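Long-range contacts in tRNA (guanine(9)-N1)-methyltransferase (Schizosaccharomyces pombe, PDB 4JWH), which catalyses the transfer of a methyl group from S-adenosyl-L-methionine to N1 of guanine 9 in cytoplasmic tRNA, giving N(1)-methylguanosine: residues Cys110-Leu115 and Gly212-Lys217; Lys186-Tyr191 and Asp204-Tyr209. One frame throughout, in Å; residues are numbered along the deposited sequence.

Contact 1. Residues Cys110-Leu115 and Gly212-Lys217; sequences CAFDDL and GAIVDK. With SAH (S-adenosyl-L-homocysteine), chain C.
I214 packs its CD1 methyl against two side chains of the facing loop: F112 CB at 3.9 Å and L115 CB at 4.1 Å. Its branch to CG1 runs anti to the backbone N (chi1 -173°) and stays extended, carrying CD1 to them; it crosses the F112 side chain at about a right angle. The F112 ring meets backbone too, A213 O lying in the ring plane at its edge, 3.7 Å from CD2. At the other end the small side chain of A213 lets C110 come close, C110 SG resting 3.6 Å from A213 CB. C110, F112, A213 and I214 form the buried, close-packed part; L115, which like I214 meets L223 of helix 223-231, is the less buried end of the apolar cluster. The polar side is looser: one water bridges the loops, accepting from F112 N at 2.8 Å and donating to A213 O at 2.7 Å. A213 centres an inverse gamma turn, closed by the weak bond I214 N to G212 O. G212 N donates to O2' of S-adenosyl-L-homocysteine at 3.0 Å, and a side chain on this glycine would run into O3'. D216, the proton acceptor, takes a bond on OD2 from the ligand amino N at 2.9 Å. With 110-115 packed behind it, loop 212-217 lines this pocket, consistent with the SPOUT fold, whose knotted C-terminal region holds the cofactor.

Contact 2. Residues Lys186-Tyr191 and Asp204-Tyr209; sequences KEKLVY and DEDKIY
The Y209 ring, laid alongside V190 by CG standing anti to the carbonyl carbon (chi1 -65°), is approached obliquely by V190 CB, 3.7 Å from Y209 CD1; the two side chains point the same way. At the far end of the ring, OH accepts a nearly straight bond from D204 N (2.8 Å, 175°), so a tyrosine suits the place with its apolar flank and polar tip. A phenylalanine here would remove the hydroxyl and would probably leave D204 N without its acceptor, freeing the start of the turn to shift. On the opposite face of the sheet, L189 CD2 meets I208 CG2 at 3.6 Å. Between these layers the backbones pair in parallel: I208 N donates to K188 O at 3.0 Å, and V190 N to I208 O at 2.9 Å. The type I turn D204-K207 leads into the strand, and the bent K207 chain lies against the residue before the partner strand, its CD 3.3 Å from K188 O. Within 204-209, K207 NZ forms a long salt bridge to D204 OD2 (3.5 Å), its hydrogen bond weak; K188 NZ stays 4.5 Å from D206 OD1. Backbone bonds and apolar packing thus carry the pairing, and charge probably adds little.

From the N terminus, strand 105-109 runs into residues 110-115, the first half of contact 1. The chain then passes through helix 118-137, two further strands and their helices before reaching 186-191. Contact 2 closes a short loop when 204-209 returns beside that segment, and strand 208-212 leads directly into 212-217, which closes the long loop of contact 1. Contact 2 is therefore nested within contact 1. Contact 2 joins the beginnings of neighbouring strands 189-192 and 208-212, whereas contact 1 joins loops that follow strands 105-109 and 208-212. Y191 links them: its OH packs 3.4 Å from F112 CZ and also touches G212.

Contact 1. Residues Cys110-Leu115 and Gly212-Lys217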
loop_
_atom_site.group_PDB
_atom_site.type_symbol
_atom_site.label_atom_id
_atom_site.label_comp_id
_atom_site.label_asym_id
_atom_site.label_seq_id
_atom_site.Cartn_x
_atom_site.Cartn_y
_atom_site.Cartn_z
ATOM N N CYS A 110 3.926 -7.666 -3.823
ATOM C CA CYS A 110 3.921 -8.908 -3.073
ATOM C C CYS A 110 5.062 -9.836 -3.460
ATOM O O CYS A 110 4.880 -11.034 -3.502
ATOM C CB CYS A 110 2.570 -9.635 -3.216
ATOM S SG CYS A 110 1.119 -8.716 -2.644
ATOM N N ALA A 111 6.241 -9.281 -3.692
ATOM C CA ALA A 111 7.412 -10.055 -4.091
ATOM C C ALA A 111 8.234 -10.671 -2.974
ATOM O O ALA A 111 9.294 -11.247 -3.250
ATOM C CB ALA A 111 8.335 -9.187 -4.993
ATOM N N PHE A 112 7.773 -10.586 -1.723
ATOM C CA PHE A 112 8.667 -10.925 -0.572
ATOM C C PHE A 112 8.233 -12.154 0.249
ATOM O O PHE A 112 8.648 -12.320 1.396
ATOM C CB PHE A 112 8.831 -9.715 0.365
ATOM C CG PHE A 112 9.061 -8.428 -0.356
ATOM C CD1 PHE A 112 10.319 -8.130 -0.899
ATOM C CD2 PHE A 112 8.019 -7.519 -0.521
ATOM C CE1 PHE A 112 10.528 -6.940 -1.598
ATOM C CE2 PHE A 112 8.219 -6.333 -1.203
ATOM C CZ PHE A 112 9.477 -6.039 -1.748
ATOM N N ASP A 113 7.373 -12.981 -0.344
ATOM C CA ASP A 113 6.884 -14.237 0.265
ATOM C C ASP A 113 8.019 -15.006 0.976
ATOM O O ASP A 113 7.878 -15.424 2.124
ATOM C CB ASP A 113 6.263 -15.122 -0.836
ATOM C CG ASP A 113 5.070 -15.937 -0.358
ATOM O OD1 ASP A 113 5.297 -17.128 -0.045
ATOM O OD2 ASP A 113 3.917 -15.412 -0.335
ATOM N N ASP A 114 9.153 -15.165 0.306
ATOM C CA ASP A 114 10.277 -15.935 0.873
ATOM C C ASP A 114 10.945 -15.294 2.107
ATOM O O ASP A 114 11.724 -15.964 2.807
ATOM C CB ASP A 114 11.346 -16.198 -0.197
ATOM C CG ASP A 114 10.849 -17.092 -1.314
ATOM O OD1 ASP A 114 10.070 -18.037 -1.042
ATOM O OD2 ASP A 114 11.245 -16.854 -2.461
ATOM N N LEU A 115 10.661 -14.024 2.377
ATOM C CA LEU A 115 11.283 -13.365 3.545
ATOM C C LEU A 115 10.462 -13.476 4.825
ATOM O O LEU A 115 10.918 -13.078 5.903
ATOM C CB LEU A 115 11.604 -11.889 3.248
ATOM C CG LEU A 115 12.457 -11.623 2.006
ATOM C CD1 LEU A 115 12.761 -10.139 1.841
ATOM C CD2 LEU A 115 13.747 -12.465 2.044
ATOM N N GLY A 212 5.319 -1.817 -0.111
ATOM C CA GLY A 212 5.896 -3.160 0.113
ATOM C C GLY A 212 4.973 -4.095 0.881
ATOM O O GLY A 212 4.601 -3.814 2.021
ATOM N N ALA A 213 4.590 -5.218 0.280
ATOM C CA ALA A 213 3.682 -6.133 0.982
ATOM C C ALA A 213 4.540 -7.094 1.791
ATOM O O ALA A 213 4.871 -8.198 1.342
ATOM C CB ALA A 213 2.748 -6.886 0.016
ATOM N N ILE A 214 4.909 -6.644 2.986
ATOM C CA ILE A 214 5.749 -7.429 3.880
ATOM C C ILE A 214 5.528 -7.051 5.353
ATOM O O ILE A 214 5.380 -5.882 5.703
ATOM C CB ILE A 214 7.268 -7.309 3.495
ATOM C CG1 ILE A 214 8.127 -8.288 4.337
ATOM C CG2 ILE A 214 7.757 -5.848 3.566
ATOM C CD1 ILE A 214 9.580 -8.370 3.935
ATOM N N VAL A 215 5.473 -8.065 6.198
ATOM C CA VAL A 215 5.383 -7.917 7.634
ATOM C C VAL A 215 6.695 -8.426 8.228
ATOM O O VAL A 215 6.907 -9.636 8.346
ATOM C CB VAL A 215 4.182 -8.730 8.173
ATOM C CG1 VAL A 215 4.153 -8.772 9.714
ATOM C CG2 VAL A 215 2.894 -8.141 7.622
ATOM N N ASP A 216 7.595 -7.498 8.528
ATOM C CA ASP A 216 8.939 -7.863 8.966
ATOM C C ASP A 216 9.342 -7.208 10.291
ATOM O O ASP A 216 10.379 -7.550 10.842
ATOM C CB ASP A 216 9.935 -7.597 7.810
ATOM C CG ASP A 216 10.244 -6.123 7.611
ATOM O OD1 ASP A 216 9.344 -5.297 7.826
ATOM O OD2 ASP A 216 11.388 -5.781 7.227
ATOM N N LYS A 217 8.528 -6.270 10.777
ATOM C CA LYS A 217 8.855 -5.480 11.973
ATOM C C LYS A 217 10.059 -4.596 11.646
ATOM O O LYS A 217 10.838 -4.233 12.536
ATOM C CB LYS A 217 9.235 -6.355 13.170
ATOM C CG LYS A 217 8.126 -7.082 13.885
ATOM C CD LYS A 217 8.676 -7.527 15.266
ATOM C CE LYS A 217 7.571 -7.883 16.256
ATOM N NZ LYS A 217 8.048 -7.730 17.669
HETATM N N SAH C . 11.734 -3.142 6.072
HETATM C CA SAH C . 10.563 -3.106 5.210
HETATM C CB SAH C . 9.334 -3.029 6.154
HETATM C CG SAH C . 8.305 -2.115 5.632
HETATM S SD SAH C . 6.712 -1.868 6.313
HETATM C C SAH C . 10.830 -2.073 4.123
HETATM O O SAH C . 10.023 -1.373 3.589
HETATM O OXT SAH C . 11.938 -1.963 3.689
HETATM C "C5'" SAH C . 5.697 -2.188 4.927
HETATM C "C4'" SAH C . 5.532 -1.084 3.887
HETATM O "O4'" SAH C . 4.833 0.022 4.371
HETATM C "C3'" SAH C . 6.810 -0.512 3.261
HETATM O "O3'" SAH C . 7.327 -1.325 2.248
HETATM C "C2'" SAH C . 6.394 0.834 2.778
HETATM O "O2'" SAH C . 5.854 0.688 1.505
HETATM C "C1'" SAH C . 5.346 1.189 3.799
HETATM N N9 SAH C . 5.821 2.142 4.817
HETATM C C8 SAH C . 5.897 1.930 6.100
HETATM N N7 SAH C . 6.285 2.988 6.762
HETATM C C5 SAH C . 6.433 3.933 5.886
HETATM C C6 SAH C . 6.833 5.341 5.893
HETATM N N6 SAH C . 7.155 5.932 7.015
HETATM N N1 SAH C . 6.864 5.981 4.750
HETATM C C2 SAH C . 6.539 5.389 3.614
HETATM N N3 SAH C . 6.188 4.132 3.524
HETATM C C4 SAH C . 6.109 3.363 4.602
HETATM O O HOH W 1 5.304 -10.256 -0.426
#

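Contact 2. Residues Lys186-Tyr191 and Asp204-Tyr209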
loop_
_atom_site.group_PDB
_atom_site.type_symbol
_atom_site.label_atom_id
_atom_site.label_comp_id
_atom_site.label_asym_id
_atom_site.label_seq_id
_atom_site.Cartn_x
_atom_site.Cartn_y
_atom_site.Cartn_z
ATOM N N LYS A 186 6.699 3.594 -16.092
ATOM C CA LYS A 186 7.807 3.504 -15.144
ATOM C C LYS A 186 8.156 4.842 -14.463
ATOM O O LYS A 186 8.509 4.887 -13.289
ATOM C CB LYS A 186 9.042 2.897 -15.822
ATOM N N GLU A 187 8.051 5.924 -15.228
ATOM C CA GLU A 187 8.362 7.273 -14.764
ATOM C C GLU A 187 7.345 7.782 -13.724
ATOM O O GLU A 187 7.605 8.742 -13.007
ATOM C CB GLU A 187 8.438 8.200 -15.985
ATOM C CG GLU A 187 7.193 8.196 -16.911
ATOM C CD GLU A 187 7.113 7.017 -17.919
ATOM O OE1 GLU A 187 8.064 6.216 -18.032
ATOM O OE2 GLU A 187 6.071 6.907 -18.615
ATOM N N LYS A 188 6.199 7.105 -13.647
ATOM C CA LYS A 188 5.106 7.534 -12.792
ATOM C C LYS A 188 5.057 6.716 -11.502
ATOM O O LYS A 188 4.210 6.969 -10.650
ATOM C CB LYS A 188 3.760 7.447 -13.523
ATOM C CG LYS A 188 3.695 8.160 -14.904
ATOM C CD LYS A 188 3.340 9.649 -14.841
ATOM C CE LYS A 188 3.456 10.326 -16.254
ATOM N NZ LYS A 188 2.709 9.628 -17.395
ATOM N N LEU A 189 5.936 5.726 -11.383
ATOM C CA LEU A 189 5.995 4.876 -10.205
ATOM C C LEU A 189 6.703 5.595 -9.085
ATOM O O LEU A 189 7.719 6.259 -9.313
ATOM C CB LEU A 189 6.757 3.575 -10.500
ATOM C CG LEU A 189 6.067 2.563 -11.411
ATOM C CD1 LEU A 189 7.025 1.451 -11.787
ATOM C CD2 LEU A 189 4.775 1.993 -10.797
ATOM N N VAL A 190 6.169 5.451 -7.876
ATOM C CA VAL A 190 6.842 5.930 -6.664
ATOM C C VAL A 190 6.721 4.791 -5.656
ATOM O O VAL A 190 5.615 4.363 -5.327
ATOM C CB VAL A 190 6.175 7.229 -6.091
ATOM C CG1 VAL A 190 6.730 7.565 -4.702
ATOM C CG2 VAL A 190 6.324 8.420 -7.037
ATOM N N TYR A 191 7.861 4.295 -5.171
ATOM C CA TYR A 191 7.870 3.283 -4.131
ATOM C C TYR A 191 7.954 3.981 -2.761
ATOM O O TYR A 191 8.940 4.648 -2.438
ATOM C CB TYR A 191 9.052 2.325 -4.326
ATOM C CG TYR A 191 8.816 0.911 -3.806
ATOM C CD1 TYR A 191 9.043 -0.181 -4.629
ATOM C CD2 TYR A 191 8.423 0.669 -2.474
ATOM C CE1 TYR A 191 8.849 -1.484 -4.180
ATOM C CE2 TYR A 191 8.204 -0.642 -2.007
ATOM C CZ TYR A 191 8.416 -1.707 -2.898
ATOM O OH TYR A 191 8.253 -3.001 -2.526
ATOM N N ASP A 204 -0.394 12.436 -6.447
ATOM C CA ASP A 204 -0.604 12.920 -7.800
ATOM C C ASP A 204 -1.638 12.022 -8.505
ATOM O O ASP A 204 -1.469 10.810 -8.548
ATOM C CB ASP A 204 0.740 12.725 -8.495
ATOM C CG ASP A 204 1.192 13.895 -9.274
ATOM O OD1 ASP A 204 0.513 14.245 -10.265
ATOM O OD2 ASP A 204 2.290 14.417 -8.940
ATOM N N GLU A 205 -2.675 12.606 -9.091
ATOM C CA GLU A 205 -3.653 11.791 -9.820
ATOM C C GLU A 205 -3.065 10.914 -10.937
ATOM O O GLU A 205 -3.684 9.920 -11.326
ATOM C CB GLU A 205 -4.848 12.624 -10.356
ATOM C CG GLU A 205 -5.991 12.958 -9.329
ATOM C CD GLU A 205 -6.738 11.739 -8.719
ATOM O OE1 GLU A 205 -7.441 10.998 -9.460
ATOM O OE2 GLU A 205 -6.660 11.541 -7.465
ATOM N N ASP A 206 -1.908 11.278 -11.487
ATOM C CA ASP A 206 -1.379 10.492 -12.614
ATOM C C ASP A 206 -0.279 9.503 -12.175
ATOM O O ASP A 206 0.294 8.777 -13.014
ATOM C CB ASP A 206 -0.992 11.379 -13.839
ATOM C CG ASP A 206 0.185 12.300 -13.551
ATOM O OD1 ASP A 206 0.952 12.644 -14.485
ATOM O OD2 ASP A 206 0.368 12.668 -12.366
ATOM N N LYS A 207 -0.056 9.408 -10.856
ATOM C CA LYS A 207 1.015 8.552 -10.347
ATOM C C LYS A 207 0.552 7.198 -9.775
ATOM O O LYS A 207 -0.643 6.935 -9.560
ATOM C CB LYS A 207 1.877 9.321 -9.323
ATOM C CG LYS A 207 2.543 10.602 -9.915
ATOM C CD LYS A 207 3.700 10.259 -10.827
ATOM C CE LYS A 207 4.332 11.487 -11.430
ATOM N NZ LYS A 207 4.780 12.449 -10.381
ATOM N N ILE A 208 1.528 6.336 -9.523
ATOM C CA ILE A 208 1.241 4.989 -9.144
ATOM C C ILE A 208 2.106 4.761 -7.936
ATOM O O ILE A 208 3.321 4.852 -8.037
ATOM C CB ILE A 208 1.562 4.012 -10.298
ATOM C CG1 ILE A 208 0.692 4.345 -11.528
ATOM C CG2 ILE A 208 1.370 2.583 -9.838
ATOM C CD1 ILE A 208 1.131 3.623 -12.793
ATOM N N TYR A 209 1.480 4.523 -6.788
ATOM C CA TYR A 209 2.220 4.462 -5.501
ATOM C C TYR A 209 2.359 3.034 -5.087
ATOM O O TYR A 209 1.392 2.316 -5.123
ATOM C CB TYR A 209 1.502 5.301 -4.414
ATOM C CG TYR A 209 1.554 6.744 -4.831
ATOM C CD1 TYR A 209 2.727 7.480 -4.665
ATOM C CD2 TYR A 209 0.475 7.338 -5.490
ATOM C CE1 TYR A 209 2.806 8.817 -5.092
ATOM C CE2 TYR A 209 0.548 8.658 -5.934
ATOM C CZ TYR A 209 1.723 9.382 -5.735
ATOM O OH TYR A 209 1.818 10.682 -6.153
#